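Local coordinates for Non-structural protein 3 (PDB 6LN0), which carries a macro domain, which probably binds ADP-ribose, and a papain-like protease domain, which probably cleaves the viral polyprotein and carries a zinc-bearing fingers region, at the zinc ion site. Sequence-based numbering; all coordinates share one arbitrary frame.

The zinc ion site. Residues 332, 334-335, 360, 362-363. With ZN (zinc ion), chain B.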
loop_
_atom_site.group_PDB
_atom_site.type_symbol
_atom_site.label_atom_id
_atom_site.label_comp_id
_atom_site.label_asym_id
_atom_site.label_seq_id
_atom_site.Cartn_x
_atom_site.Cartn_y
_atom_site.Cartn_z
ATOM N N THR A 332 -16.179 -47.963 1.747
ATOM C CA THR A 332 -17.457 -47.711 1.098
ATOM C C THR A 332 -18.413 -48.882 1.320
ATOM O O THR A 332 -18.002 -50.020 1.556
ATOM C CB THR A 332 -17.256 -47.457 -0.400
ATOM O OG1 THR A 332 -16.556 -48.552 -1.000
ATOM C CG2 THR A 332 -16.447 -46.184 -0.630
ATOM N N CYS A 334 -20.592 -49.606 -1.104
ATOM C CA CYS A 334 -20.776 -50.181 -2.430
ATOM C C CYS A 334 -19.714 -51.236 -2.745
ATOM O O CYS A 334 -20.043 -52.317 -3.243
ATOM C CB CYS A 334 -20.756 -49.078 -3.481
ATOM S SG CYS A 334 -19.407 -47.939 -3.237
ATOM N N CYS A 335 -18.432 -50.968 -2.465
ATOM C CA CYS A 335 -17.413 -51.943 -2.831
ATOM C C CYS A 335 -16.351 -52.181 -1.763
ATOM O O CYS A 335 -15.346 -52.834 -2.061
ATOM C CB CYS A 335 -16.720 -51.505 -4.136
ATOM S SG CYS A 335 -16.104 -49.812 -4.196
ATOM N N CYS A 360 -18.075 -42.725 -4.871
ATOM C CA CYS A 360 -17.173 -43.802 -5.244
ATOM C C CYS A 360 -16.884 -43.706 -6.737
ATOM O O CYS A 360 -17.792 -43.857 -7.561
ATOM C CB CYS A 360 -17.773 -45.172 -4.922
ATOM S SG CYS A 360 -16.640 -46.511 -5.436
ATOM N N LYS A 362 -15.088 -45.824 -8.440
ATOM C CA LYS A 362 -15.120 -47.154 -9.042
ATOM C C LYS A 362 -16.512 -47.504 -9.561
ATOM O O LYS A 362 -16.673 -47.865 -10.733
ATOM C CB LYS A 362 -14.638 -48.196 -8.038
ATOM C CG LYS A 362 -13.164 -48.043 -7.663
ATOM C CD LYS A 362 -12.749 -49.058 -6.610
ATOM C CE LYS A 362 -11.317 -48.843 -6.147
ATOM N NZ LYS A 362 -10.918 -49.867 -5.132
ATOM N N CYS A 363 -17.531 -47.399 -8.703
ATOM C CA CYS A 363 -18.900 -47.803 -9.006
ATOM C C CYS A 363 -19.776 -46.662 -9.512
ATOM O O CYS A 363 -20.932 -46.906 -9.884
ATOM C CB CYS A 363 -19.587 -48.379 -7.760
ATOM S SG CYS A 363 -18.629 -49.477 -6.678
HETATM ZN ZN ZN B . -17.805 -48.417 -4.761
#
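Four cysteines from two hairpin-like turns of the papain-like protease domain hold this structural zinc, forming the zinc ribbon of its fingers region. Cys334 and Cys335 are neighbours in the loop that follows strand 327-332, whereas Cys360 and Cys363 make a CxxC motif, a zinc knuckle that begins at the end of strand 358-360 and turns back towards strand 365-367. The SG atoms of Cys334, Cys335, Cys360 and Cys363, each 2.3 Å from ZN, form a near-tetrahedral cage, widest at 120° between Cys334 SG and Cys335 SG and narrowest at 101° between Cys335 SG and Cys363 SG. Cysteine suits all four positions because its soft sulfur, probably a thiolate here, binds zinc tightly on a one-carbon arm.

The arms are set differently. Cys334 and Cys335 both place SG between the backbone N and the carbonyl carbon, so the turn of the main chain between them brings two like-folded side chains onto one ion. Cys360 reaches out with SG anti to its N, while Cys363 swings SG anti to its carbonyl carbon and beside its own N. That amide, at the far end of the knuckle, donates a nearly straight hydrogen bond of 3.5 Å from Cys363 N to Cys360 SG, which could spread some of the sulfur's negative charge. Lys362 runs extended past the Cys335 sulfur, its ammonium ending well beyond the metal; its charge may moderate that of the thiolates. The Thr332 hydroxyl OG1, outside the first shell at the end of strand 327-332, takes a weak hydrogen bond from Cys335 N (3.4 Å) and may help set the turn. Thus the metal clamps two strand-linked turns together near the tip of the fingers.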